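Local structure of 7,8-dihydro-6-hydroxymethylpterin pyrophosphokinase-dihydropteroate synthase (Plasmodium falciparum, 6JWY) at residues A[482-487]-A[502-507]; A[488-493]-A[514-519]; A[525-530]-A[573-578]. The protein probably catalyses two successive steps of folate biosynthesis, pyrophosphorylation of 6-hydroxymethyl-7,8-dihydropterin by ATP and condensation of the product with 4-aminobenzoate to 7,8-dihydropteroate. The protein carries 1 engineered substitution. All coordinates share one frame; numbering follows the deposited sequence.

Interaction 1: A[482-487]-A[502-507]. With CKL (4-[(2-azanyl-4-oxidanylidene-7,8-dihydro-3~{H}-pteridin-6-yl)methylamino]-~{N}-(5,6-dimethoxypyrimidin-4-yl)benzenesulfonamide), chain C.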
loop_
_atom_site.group_PDB
_atom_site.type_symbol
_atom_site.label_atom_id
_atom_site.label_comp_id
_atom_site.label_asym_id
_atom_site.label_seq_id
_atom_site.Cartn_x
_atom_site.Cartn_y
_atom_site.Cartn_z
ATOM N N ASP A 482 -5.887 -6.506 -29.801
ATOM C CA ASP A 482 -7.167 -6.552 -29.123
ATOM C C ASP A 482 -8.196 -7.017 -30.147
ATOM O O ASP A 482 -8.779 -6.186 -30.845
ATOM C CB ASP A 482 -7.534 -5.156 -28.632
ATOM C CG ASP A 482 -8.740 -5.099 -27.717
ATOM O OD1 ASP A 482 -9.628 -5.979 -27.831
ATOM O OD2 ASP A 482 -8.802 -4.158 -26.904
ATOM N N THR A 483 -8.426 -8.334 -30.221
ATOM C CA THR A 483 -9.322 -8.893 -31.216
ATOM C C THR A 483 -10.019 -10.135 -30.668
ATOM O O THR A 483 -9.438 -10.827 -29.834
ATOM C CB THR A 483 -8.559 -9.236 -32.496
ATOM O OG1 THR A 483 -9.607 -9.558 -33.399
ATOM C CG2 THR A 483 -7.642 -10.436 -32.401
ATOM N N ILE A 484 -11.239 -10.421 -31.165
ATOM C CA ILE A 484 -11.911 -11.694 -30.890
ATOM C C ILE A 484 -12.028 -12.519 -32.173
ATOM O O ILE A 484 -12.678 -13.564 -32.168
ATOM C CB ILE A 484 -13.300 -11.527 -30.250
ATOM C CG1 ILE A 484 -14.291 -10.845 -31.197
ATOM C CG2 ILE A 484 -13.211 -10.830 -28.920
ATOM C CD1 ILE A 484 -15.710 -10.775 -30.663
ATOM N N ASN A 485 -11.358 -12.053 -33.241
ATOM C CA ASN A 485 -11.595 -12.490 -34.607
ATOM C C ASN A 485 -10.402 -13.311 -35.086
ATOM O O ASN A 485 -9.335 -12.779 -35.404
ATOM C CB ASN A 485 -11.989 -11.309 -35.505
ATOM C CG ASN A 485 -11.985 -11.624 -36.988
ATOM O OD1 ASN A 485 -11.353 -12.590 -37.420
ATOM N ND2 ASN A 485 -12.672 -10.819 -37.796
ATOM N N TYR A 486 -10.632 -14.622 -35.136
ATOM C CA TYR A 486 -9.764 -15.665 -35.652
ATOM C C TYR A 486 -9.047 -15.214 -36.923
ATOM O O TYR A 486 -7.850 -15.417 -37.049
ATOM C CB TYR A 486 -10.615 -16.898 -35.972
ATOM C CG TYR A 486 -9.835 -18.108 -36.413
ATOM C CD1 TYR A 486 -9.355 -18.240 -37.711
ATOM C CD2 TYR A 486 -9.563 -19.136 -35.525
ATOM C CE1 TYR A 486 -8.613 -19.345 -38.107
ATOM C CE2 TYR A 486 -8.842 -20.261 -35.903
ATOM C CZ TYR A 486 -8.363 -20.357 -37.196
ATOM O OH TYR A 486 -7.645 -21.458 -37.537
ATOM N N ASN A 487 -9.789 -14.681 -37.906
ATOM C CA ASN A 487 -9.179 -14.375 -39.191
ATOM C C ASN A 487 -8.110 -13.303 -39.009
ATOM O O ASN A 487 -7.034 -13.394 -39.604
ATOM C CB ASN A 487 -10.188 -13.954 -40.258
ATOM C CG ASN A 487 -11.055 -15.082 -40.769
ATOM O OD1 ASN A 487 -10.649 -16.241 -40.782
ATOM N ND2 ASN A 487 -12.256 -14.755 -41.202
ATOM N N ASN A 502 -5.219 -10.322 -27.093
ATOM C CA ASN A 502 -6.068 -9.710 -26.071
ATOM C C ASN A 502 -7.509 -9.976 -26.501
ATOM O O ASN A 502 -8.047 -9.273 -27.365
ATOM C CB ASN A 502 -5.756 -8.214 -25.921
ATOM C CG ASN A 502 -6.688 -7.455 -25.004
ATOM O OD1 ASN A 502 -7.400 -8.049 -24.206
ATOM N ND2 ASN A 502 -6.708 -6.136 -25.101
ATOM N N ASP A 503 -8.083 -11.066 -25.977
ATOM C CA ASP A 503 -9.388 -11.553 -26.407
ATOM C C ASP A 503 -10.408 -11.148 -25.349
ATOM O O ASP A 503 -10.499 -11.760 -24.298
ATOM C CB ASP A 503 -9.356 -13.059 -26.675
ATOM C CG ASP A 503 -10.646 -13.641 -27.269
ATOM O OD1 ASP A 503 -11.753 -13.266 -26.790
ATOM O OD2 ASP A 503 -10.544 -14.518 -28.194
ATOM N N ILE A 504 -11.177 -10.100 -25.612
ATOM C CA ILE A 504 -12.059 -9.607 -24.570
ATOM C C ILE A 504 -13.265 -10.524 -24.344
ATOM O O ILE A 504 -14.107 -10.224 -23.500
ATOM C CB ILE A 504 -12.511 -8.176 -24.904
ATOM C CG1 ILE A 504 -13.315 -8.151 -26.208
ATOM C CG2 ILE A 504 -11.304 -7.236 -24.925
ATOM C CD1 ILE A 504 -14.357 -7.084 -26.234
ATOM N N SER A 505 -13.382 -11.633 -25.084
ATOM C CA SER A 505 -14.463 -12.565 -24.806
ATOM C C SER A 505 -13.915 -13.777 -24.043
ATOM O O SER A 505 -14.629 -14.761 -23.776
ATOM C CB SER A 505 -15.163 -12.969 -26.067
ATOM O OG SER A 505 -14.480 -14.044 -26.693
ATOM N N ALA A 506 -12.619 -13.694 -23.716
ATOM C CA ALA A 506 -11.921 -14.772 -23.028
ATOM C C ALA A 506 -11.942 -16.021 -23.913
ATOM O O ALA A 506 -12.037 -17.144 -23.436
ATOM C CB ALA A 506 -12.462 -14.976 -21.615
ATOM N N CYS A 507 -11.815 -15.803 -25.220
ATOM C CA CYS A 507 -11.770 -16.880 -26.197
ATOM C C CYS A 507 -13.096 -17.652 -26.233
ATOM O O CYS A 507 -13.112 -18.795 -26.672
ATOM C CB CYS A 507 -10.588 -17.801 -25.907
ATOM S SG CYS A 507 -8.982 -16.963 -26.075
HETATM C C2 CKL C . -8.780 -5.522 -22.134
HETATM C C4 CKL C . -10.037 -3.835 -21.054
HETATM C C5 CKL C . -10.393 -3.213 -22.337
HETATM C C6 CKL C . -9.839 -3.912 -23.510
HETATM O O24 CKL C . -17.587 2.286 -19.422
HETATM S S21 CKL C . -16.983 2.965 -20.549
HETATM O O23 CKL C . -16.283 4.083 -20.005
HETATM N N22 CKL C . -17.977 3.595 -21.669
HETATM C C25 CKL C . -19.314 3.381 -21.763
HETATM C C30 CKL C . -20.029 4.050 -22.750
HETATM O O31 CKL C . -19.397 4.907 -23.619
HETATM C C32 CKL C . -18.988 4.462 -24.916
HETATM C C29 CKL C . -21.397 3.849 -22.832
HETATM O O33 CKL C . -22.134 4.503 -23.795
HETATM C C34 CKL C . -23.433 5.051 -23.515
HETATM N N28 CKL C . -21.991 2.997 -21.958
HETATM C C27 CKL C . -21.282 2.355 -21.011
HETATM N N26 CKL C . -19.960 2.544 -20.905
HETATM C C18 CKL C . -16.089 1.938 -21.406
HETATM C C17 CKL C . -15.121 2.461 -22.266
HETATM C C16 CKL C . -14.348 1.590 -23.023
HETATM C C19 CKL C . -16.298 0.551 -21.330
HETATM C C20 CKL C . -15.515 -0.317 -22.093
HETATM C C15 CKL C . -14.518 0.206 -22.928
HETATM N N14 CKL C . -13.728 -0.647 -23.668
HETATM C C13 CKL C . -12.347 -0.430 -24.123
HETATM C C8 CKL C . -11.486 -1.631 -23.751
HETATM C C9 CKL C . -10.941 -2.302 -24.956
HETATM N N10 CKL C . -10.121 -3.447 -24.721
HETATM N N1 CKL C . -9.043 -5.023 -23.371
HETATM N N7 CKL C . -11.187 -2.093 -22.475
HETATM O O12 CKL C . -10.443 -3.325 -19.986
HETATM N N3 CKL C . -9.274 -4.949 -21.027
HETATM N N11 CKL C . -8.044 -6.641 -22.004
HETATM O O HOH W 1 -10.655 -8.468 -28.112
HETATM O O HOH W 2 -12.770 -15.472 -29.785
#

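Interaction 2: A[488-493]-A[514-519]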
loop_
_atom_site.group_PDB
_atom_site.type_symbol
_atom_site.label_atom_id
_atom_site.label_comp_id
_atom_site.label_asym_id
_atom_site.label_seq_id
_atom_site.Cartn_x
_atom_site.Cartn_y
_atom_site.Cartn_z
ATOM N N VAL A 488 -8.421 -12.290 -38.195
ATOM C CA VAL A 488 -7.473 -11.212 -38.016
ATOM C C VAL A 488 -6.253 -11.733 -37.263
ATOM O O VAL A 488 -5.123 -11.440 -37.641
ATOM C CB VAL A 488 -8.094 -9.998 -37.313
ATOM C CG1 VAL A 488 -7.034 -8.926 -37.142
ATOM C CG2 VAL A 488 -9.298 -9.454 -38.073
ATOM N N PHE A 489 -6.471 -12.545 -36.224
ATOM C CA PHE A 489 -5.346 -12.998 -35.423
ATOM C C PHE A 489 -4.529 -14.005 -36.212
ATOM O O PHE A 489 -3.327 -14.084 -36.025
ATOM C CB PHE A 489 -5.793 -13.558 -34.070
ATOM C CG PHE A 489 -4.658 -13.949 -33.164
ATOM C CD1 PHE A 489 -3.917 -12.981 -32.487
ATOM C CD2 PHE A 489 -4.303 -15.288 -33.010
ATOM C CE1 PHE A 489 -2.837 -13.336 -31.678
ATOM C CE2 PHE A 489 -3.234 -15.641 -32.194
ATOM C CZ PHE A 489 -2.499 -14.663 -31.536
ATOM N N LYS A 490 -5.184 -14.779 -37.076
ATOM C CA LYS A 490 -4.489 -15.738 -37.910
ATOM C C LYS A 490 -3.452 -15.018 -38.768
ATOM O O LYS A 490 -2.299 -15.463 -38.831
ATOM C CB LYS A 490 -5.479 -16.491 -38.797
ATOM C CG LYS A 490 -4.894 -17.515 -39.759
ATOM C CD LYS A 490 -3.884 -18.414 -39.134
ATOM C CE LYS A 490 -3.803 -19.713 -39.902
ATOM N NZ LYS A 490 -3.164 -20.778 -39.091
ATOM N N GLU A 491 -3.850 -13.893 -39.381
ATOM C CA GLU A 491 -2.977 -13.223 -40.327
ATOM C C GLU A 491 -1.792 -12.555 -39.614
ATOM O O GLU A 491 -0.657 -12.578 -40.110
ATOM C CB GLU A 491 -3.745 -12.181 -41.134
ATOM C CG GLU A 491 -3.018 -11.797 -42.410
ATOM C CD GLU A 491 -3.650 -10.638 -43.149
ATOM O OE1 GLU A 491 -4.789 -10.268 -42.788
ATOM O OE2 GLU A 491 -3.005 -10.109 -44.090
ATOM N N CYS A 492 -2.078 -11.930 -38.462
ATOM C CA CYS A 492 -1.055 -11.295 -37.655
ATOM C C CYS A 492 0.014 -12.316 -37.280
ATOM O O CYS A 492 1.213 -12.083 -37.373
ATOM C CB CYS A 492 -1.690 -10.742 -36.396
ATOM S SG CYS A 492 -2.665 -9.271 -36.781
ATOM N N VAL A 493 -0.446 -13.480 -36.883
ATOM C CA VAL A 493 0.437 -14.463 -36.304
ATOM C C VAL A 493 1.238 -15.077 -37.448
ATOM O O VAL A 493 2.433 -15.289 -37.314
ATOM C CB VAL A 493 -0.392 -15.434 -35.426
ATOM C CG1 VAL A 493 -0.664 -16.789 -36.025
ATOM C CG2 VAL A 493 0.145 -15.555 -34.025
ATOM N N ILE A 514 -7.875 -20.494 -29.964
ATOM C CA ILE A 514 -6.934 -21.179 -29.081
ATOM C C ILE A 514 -5.940 -22.022 -29.891
ATOM O O ILE A 514 -4.788 -22.118 -29.531
ATOM C CB ILE A 514 -7.660 -22.004 -27.988
ATOM C CG1 ILE A 514 -8.505 -21.119 -27.071
ATOM C CG2 ILE A 514 -6.689 -22.861 -27.189
ATOM C CD1 ILE A 514 -9.591 -21.855 -26.340
ATOM N N LYS A 515 -6.368 -22.658 -30.976
ATOM C CA LYS A 515 -5.418 -23.324 -31.854
ATOM C C LYS A 515 -4.294 -22.372 -32.281
ATOM O O LYS A 515 -3.171 -22.809 -32.485
ATOM C CB LYS A 515 -6.133 -23.794 -33.124
ATOM C CG LYS A 515 -6.960 -25.062 -33.003
ATOM C CD LYS A 515 -7.886 -25.232 -34.191
ATOM C CE LYS A 515 -8.337 -26.661 -34.389
ATOM N NZ LYS A 515 -9.460 -26.742 -35.350
ATOM N N LEU A 516 -4.566 -21.074 -32.428
ATOM C CA LEU A 516 -3.577 -20.178 -33.007
ATOM C C LEU A 516 -2.506 -19.747 -31.994
ATOM O O LEU A 516 -1.504 -19.127 -32.355
ATOM C CB LEU A 516 -4.302 -18.983 -33.637
ATOM C CG LEU A 516 -5.404 -19.336 -34.649
ATOM C CD1 LEU A 516 -6.083 -18.079 -35.137
ATOM C CD2 LEU A 516 -4.877 -20.116 -35.844
ATOM N N LEU A 517 -2.704 -20.088 -30.718
ATOM C CA LEU A 517 -1.771 -19.734 -29.665
ATOM C C LEU A 517 -0.602 -20.719 -29.675
ATOM O O LEU A 517 0.433 -20.438 -29.081
ATOM C CB LEU A 517 -2.524 -19.761 -28.329
ATOM C CG LEU A 517 -3.634 -18.717 -28.163
ATOM C CD1 LEU A 517 -4.325 -18.861 -26.802
ATOM C CD2 LEU A 517 -3.101 -17.289 -28.383
ATOM N N LYS A 518 -0.773 -21.870 -30.344
ATOM C CA LYS A 518 0.253 -22.899 -30.379
ATOM C C LYS A 518 0.788 -23.001 -31.805
ATOM O O LYS A 518 0.032 -23.124 -32.749
ATOM C CB LYS A 518 -0.307 -24.261 -29.943
ATOM C CG LYS A 518 -0.936 -24.379 -28.557
ATOM C CD LYS A 518 -2.064 -25.415 -28.494
ATOM C CE LYS A 518 -1.590 -26.845 -28.289
ATOM N NZ LYS A 518 -2.469 -27.857 -28.943
ATOM N N LYS A 519 2.105 -22.903 -31.962
ATOM C CA LYS A 519 2.768 -23.347 -33.179
ATOM C C LYS A 519 3.679 -24.526 -32.839
ATOM O O LYS A 519 3.549 -25.126 -31.777
ATOM C CB LYS A 519 3.571 -22.205 -33.795
ATOM C CG LYS A 519 2.821 -21.316 -34.769
ATOM C CD LYS A 519 3.717 -20.213 -35.295
ATOM C CE LYS A 519 2.962 -18.949 -35.653
ATOM N NZ LYS A 519 3.877 -17.841 -36.035
#

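Interaction 3: A[525-530]-A[573-578]. With CKL (4-[(2-azanyl-4-oxidanylidene-7,8-dihydro-3~{H}-pteridin-6-yl)methylamino]-~{N}-(5,6-dimethoxypyrimidin-4-yl)benzenesulfonamide), chain C; ACT (acetate ion), chain I.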
loop_
_atom_site.group_PDB
_atom_site.type_symbol
_atom_site.label_atom_id
_atom_site.label_comp_id
_atom_site.label_asym_id
_atom_site.label_seq_id
_atom_site.Cartn_x
_atom_site.Cartn_y
_atom_site.Cartn_z
ATOM N N SER A 525 1.077 -15.768 -25.760
ATOM C CA SER A 525 0.354 -15.435 -24.534
ATOM C C SER A 525 -0.974 -14.772 -24.895
ATOM O O SER A 525 -1.135 -14.246 -26.007
ATOM C CB SER A 525 1.146 -14.495 -23.651
ATOM O OG SER A 525 2.405 -15.040 -23.308
ATOM N N VAL A 526 -1.872 -14.714 -23.898
ATOM C CA VAL A 526 -3.247 -14.341 -24.116
ATOM C C VAL A 526 -3.756 -13.672 -22.845
ATOM O O VAL A 526 -3.482 -14.164 -21.746
ATOM C CB VAL A 526 -4.031 -15.636 -24.414
ATOM C CG1 VAL A 526 -3.848 -16.681 -23.314
ATOM C CG2 VAL A 526 -5.503 -15.400 -24.755
ATOM N N VAL A 527 -4.527 -12.588 -23.019
ATOM C CA VAL A 527 -5.300 -11.925 -21.980
ATOM C C VAL A 527 -6.743 -12.418 -22.060
ATOM O O VAL A 527 -7.368 -12.257 -23.089
ATOM C CB VAL A 527 -5.289 -10.401 -22.202
ATOM C CG1 VAL A 527 -6.061 -9.651 -21.129
ATOM C CG2 VAL A 527 -3.882 -9.886 -22.276
ATOM N N LEU A 528 -7.287 -12.958 -20.961
ATOM C CA LEU A 528 -8.671 -13.408 -20.921
ATOM C C LEU A 528 -9.435 -12.394 -20.091
ATOM O O LEU A 528 -9.149 -12.236 -18.924
ATOM C CB LEU A 528 -8.720 -14.747 -20.176
ATOM C CG LEU A 528 -8.027 -15.943 -20.828
ATOM C CD1 LEU A 528 -8.157 -17.194 -19.942
ATOM C CD2 LEU A 528 -8.551 -16.203 -22.252
ATOM N N MET A 529 -10.425 -11.729 -20.669
ATOM C CA MET A 529 -11.138 -10.686 -19.942
ATOM C C MET A 529 -12.582 -11.125 -19.678
ATOM O O MET A 529 -13.168 -11.840 -20.480
ATOM C CB MET A 529 -11.143 -9.383 -20.757
ATOM C CG MET A 529 -11.616 -8.192 -19.964
ATOM S SD MET A 529 -12.152 -6.843 -21.022
ATOM C CE MET A 529 -13.797 -7.367 -21.531
ATOM N N HIS A 530 -13.162 -10.675 -18.562
ATOM C CA HIS A 530 -14.548 -10.989 -18.259
ATOM C C HIS A 530 -15.451 -9.910 -18.834
ATOM O O HIS A 530 -15.171 -8.715 -18.663
ATOM C CB HIS A 530 -14.828 -11.007 -16.748
ATOM C CG HIS A 530 -16.286 -11.167 -16.465
ATOM N ND1 HIS A 530 -17.139 -10.081 -16.303
ATOM C CD2 HIS A 530 -17.059 -12.275 -16.388
ATOM C CE1 HIS A 530 -18.367 -10.512 -16.098
ATOM N NE2 HIS A 530 -18.343 -11.866 -16.139
ATOM N N LEU A 573 -3.175 -14.274 -18.936
ATOM C CA LEU A 573 -3.375 -13.117 -18.068
ATOM C C LEU A 573 -4.864 -12.923 -17.826
ATOM O O LEU A 573 -5.676 -13.157 -18.739
ATOM C CB LEU A 573 -2.740 -11.891 -18.730
ATOM C CG LEU A 573 -1.306 -12.138 -19.212
ATOM C CD1 LEU A 573 -0.982 -11.376 -20.482
ATOM C CD2 LEU A 573 -0.287 -11.832 -18.124
ATOM N N PHE A 574 -5.194 -12.541 -16.585
ATOM C CA PHE A 574 -6.558 -12.353 -16.110
ATOM C C PHE A 574 -6.903 -10.866 -16.198
ATOM O O PHE A 574 -6.091 -9.996 -15.829
ATOM C CB PHE A 574 -6.684 -12.719 -14.627
ATOM C CG PHE A 574 -6.618 -14.179 -14.265
ATOM C CD1 PHE A 574 -5.458 -14.933 -14.486
ATOM C CD2 PHE A 574 -7.690 -14.796 -13.637
ATOM C CE1 PHE A 574 -5.392 -16.284 -14.147
ATOM C CE2 PHE A 574 -7.645 -16.143 -13.320
ATOM C CZ PHE A 574 -6.503 -16.884 -13.574
ATOM N N ASP A 575 -8.144 -10.588 -16.613
ATOM C CA ASP A 575 -8.633 -9.225 -16.670
ATOM C C ASP A 575 -10.105 -9.254 -16.284
ATOM O O ASP A 575 -10.909 -9.921 -16.924
ATOM C CB ASP A 575 -8.302 -8.581 -18.022
ATOM C CG ASP A 575 -8.739 -7.122 -18.166
ATOM O OD1 ASP A 575 -9.425 -6.598 -17.232
ATOM O OD2 ASP A 575 -8.434 -6.518 -19.249
ATOM N N ILE A 576 -10.435 -8.524 -15.216
ATOM C CA ILE A 576 -11.779 -8.453 -14.664
ATOM C C ILE A 576 -12.712 -7.652 -15.568
ATOM O O ILE A 576 -13.891 -7.550 -15.245
ATOM C CB ILE A 576 -11.705 -7.729 -13.310
ATOM C CG1 ILE A 576 -11.237 -6.282 -13.539
ATOM C CG2 ILE A 576 -10.802 -8.519 -12.366
ATOM C CD1 ILE A 576 -10.766 -5.532 -12.305
ATOM N N GLY A 577 -12.187 -6.972 -16.592
ATOM C CA GLY A 577 -13.031 -6.240 -17.523
ATOM C C GLY A 577 -13.804 -5.078 -16.894
ATOM O O GLY A 577 -15.029 -5.058 -16.910
ATOM N N LEU A 578 -13.094 -4.062 -16.399
ATOM C CA LEU A 578 -13.776 -2.940 -15.779
ATOM C C LEU A 578 -14.704 -2.279 -16.803
ATOM O O LEU A 578 -14.336 -2.124 -17.969
ATOM C CB LEU A 578 -12.706 -1.953 -15.303
ATOM C CG LEU A 578 -11.833 -2.419 -14.140
ATOM C CD1 LEU A 578 -10.834 -1.336 -13.800
ATOM C CD2 LEU A 578 -12.675 -2.773 -12.920
HETATM C C2 CKL C . -8.780 -5.522 -22.134
HETATM C C4 CKL C . -10.037 -3.835 -21.054
HETATM C C5 CKL C . -10.393 -3.213 -22.337
HETATM C C6 CKL C . -9.839 -3.912 -23.510
HETATM O O24 CKL C . -17.587 2.286 -19.422
HETATM S S21 CKL C . -16.983 2.965 -20.549
HETATM O O23 CKL C . -16.283 4.083 -20.005
HETATM N N22 CKL C . -17.977 3.595 -21.669
HETATM C C25 CKL C . -19.314 3.381 -21.763
HETATM C C30 CKL C . -20.029 4.050 -22.750
HETATM O O31 CKL C . -19.397 4.907 -23.619
HETATM C C32 CKL C . -18.988 4.462 -24.916
HETATM C C29 CKL C . -21.397 3.849 -22.832
HETATM O O33 CKL C . -22.134 4.503 -23.795
HETATM C C34 CKL C . -23.433 5.051 -23.515
HETATM N N28 CKL C . -21.991 2.997 -21.958
HETATM C C27 CKL C . -21.282 2.355 -21.011
HETATM N N26 CKL C . -19.960 2.544 -20.905
HETATM C C18 CKL C . -16.089 1.938 -21.406
HETATM C C17 CKL C . -15.121 2.461 -22.266
HETATM C C16 CKL C . -14.348 1.590 -23.023
HETATM C C19 CKL C . -16.298 0.551 -21.330
HETATM C C20 CKL C . -15.515 -0.317 -22.093
HETATM C C15 CKL C . -14.518 0.206 -22.928
HETATM N N14 CKL C . -13.728 -0.647 -23.668
HETATM C C13 CKL C . -12.347 -0.430 -24.123
HETATM C C8 CKL C . -11.486 -1.631 -23.751
HETATM C C9 CKL C . -10.941 -2.302 -24.956
HETATM N N10 CKL C . -10.121 -3.447 -24.721
HETATM N N1 CKL C . -9.043 -5.023 -23.371
HETATM N N7 CKL C . -11.187 -2.093 -22.475
HETATM O O12 CKL C . -10.443 -3.325 -19.986
HETATM N N3 CKL C . -9.274 -4.949 -21.027
HETATM N N11 CKL C . -8.044 -6.641 -22.004
HETATM C C ACT I . -20.808 -13.965 -14.872
HETATM O O ACT I . -20.915 -13.371 -15.962
HETATM O OXT ACT I . -21.750 -14.088 -14.046
HETATM C CH3 ACT I . -19.464 -14.609 -14.540
#

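Interaction 1: A[482-487]-A[502-507]
Asp-482 and Asn-502 form a parallel beta bridge with their CA atoms 4.5 Å apart, and one residue on the N-H of Thr-483 donates to the carbonyl O of Asn-502 (3.0 Å). The two bridge side chains lie alongside each other and point the same way, carboxylate and amide planes 39° apart. Each carries its CG anti to its own backbone N (chi1 -171° and 173°), and both groups end at the pterin of the bound pterin-sulfonamide ligand. Asp-482 OD2 accepts from N10 of the ligand at 2.6 Å; Asn-502 continues along the same edge with both amide atoms, OD1 taking the N11 proton (2.7 Å) and ND2 donating to N1 (3.1 Å). A water ties Asp-482 OD1 to Asn-502 O and Ile-504 N. Farther along, CG2 of Ile-484 packs on CG1 of Ile-504 at 3.8 Å. Beside it Asp-503 OD1 accepts from Ser-505 N, Ser-505 OG and Cys-507 N, the first of these closing an Asx turn. Asp-430 lies close to Asp-482 OD2 and also accepts from Asn-502 ND2. The mix of one acceptor from Asp-482 with an acceptor and a donor from Asn-502 matches the hydrogen-bonding edge of a reduced pterin.

Interaction 2: A[488-493]-A[514-519]
The ring of Phe-489 meets Leu-516 at its edge: CB of Leu-516 sits in the ring plane, 3.7 Å from Phe-489 CD2. Over one face lies CB of Val-493, one helical turn on, 4.3 Å above the plane and displaced toward the rim. A methyl of Leu-517 comes in obliquely, its CD2 4.1 Å from Phe-489 CZ, and these two side chains cross at about a right angle. The ring reaches across because Phe-489 CG stands anti to the backbone N (chi1 -176°), while the side chain of Leu-516 runs past it in the opposite direction. The branches of Leu-516 divide the work. Leu-516 CD1 lies near Phe-489 CD2 and the backbone N of Lys-490, and Leu-516 CD2 packs against the end of the Lys-490 chain, 3.8 Å from Lys-490 CD. That chain bends at chi2 (46°) and crosses the leucine nearly perpendicularly.

The contact joins helix 486-494 of the TIM-barrel domain, which follows strand 478-482, to the loop between strands 500-503 and 525-529; residues 514-517 of this loop coil like a helix but lack its regular hydrogen-bond pattern. Phe-489 also touches Ile-481 of the preceding strand, as expected for a helix packed outside a barrel.

At the far end the polar chemistry is a single bond across the segments. Lys-519, extended beyond CG, brings NZ to the carbonyl O of Val-493 at 3.2 Å, approaching from above the carbonyl plane (51° out of it). The same ammonium group is hydrogen-bonded to the hydroxyl of Tyr-524, and Lys-519 CE lies 4.2 Å from Val-493 CG1.

Interaction 3: A[525-530]-A[573-578]
Met-529 and Asp-575 lie side by side and point the same way, on one face of the sheet, with Met-529 CG 3.6 Å from Asp-575 CG. Both first torsions place CG anti to the backbone N (chi1 -178° for Asp-575), and this starts both chains toward the pterin; Met-529 continues extended at chi2, bringing SD there. Asp-575 OD2 accepts from N3 (2.5 Å) and N11 of the ligand, while Met-529 SD approaches the same N3 at 3.4 Å. The other oxygen, OD1, accepts from Gly-577 N in an Asx turn, from 49° above the carboxylate plane; with both oxygens engaged, the rotation of the carboxylate is probably restrained.

Val-527 shares this face and crosses Leu-573 and Asp-575 obliquely. Its CG2 meets Leu-573 CD1 at 3.7 Å, and its CG1 lies near Asp-575 CB and ligand N11. Leu-528 and Phe-574 occupy the opposite face, where Phe-574 touches Leu-555 and Leu-559 of helix 547-564.

The backbones beneath are paired in parallel, their axes 4.7 Å apart at 23°. The strand ladder alternates from Leu-573 N to Val-526 O, then Leu-528 N to Leu-573 O, a weak bond from Asp-575 N to Leu-528 O, and His-530 N to Asp-575 O. Beyond it, His-530 NE2 donates to an acetate oxygen in the plane of its ring (3.0 Å), and ND1 is bonded to Lys-582. Alternating strand faces, one toward the pterin and one toward an outer helix, are characteristic of the parallel TIM barrel of dihydropteroate synthases, whose pterin pocket lies at the C-terminal ends of the strands.

In the fold
All three contacts lie within the pterin-binding TIM-barrel domain. Interaction 3 is wholly buried and joins neighbouring strands; interaction 1 is partly buried, linking strands 478-482 and 500-503 at their pocket-facing ends. Strands 500-503 and 525-529 are sheet neighbours, so these two contacts are continuous, and each presents polar side chains to the same ligand. Interaction 2, also largely buried with lysines at its rim, packs outer helix 486-494 on a loop, the Phe-489 side chain about 13 Å from the bound ligand. It shares this helix with interaction 1, meeting it through Thr-483 and Phe-489, and touches interaction 3 where Leu-517 packs on Val-526. Ligand recognition belongs to the strand ends, hydrophobic contacts to the helical side.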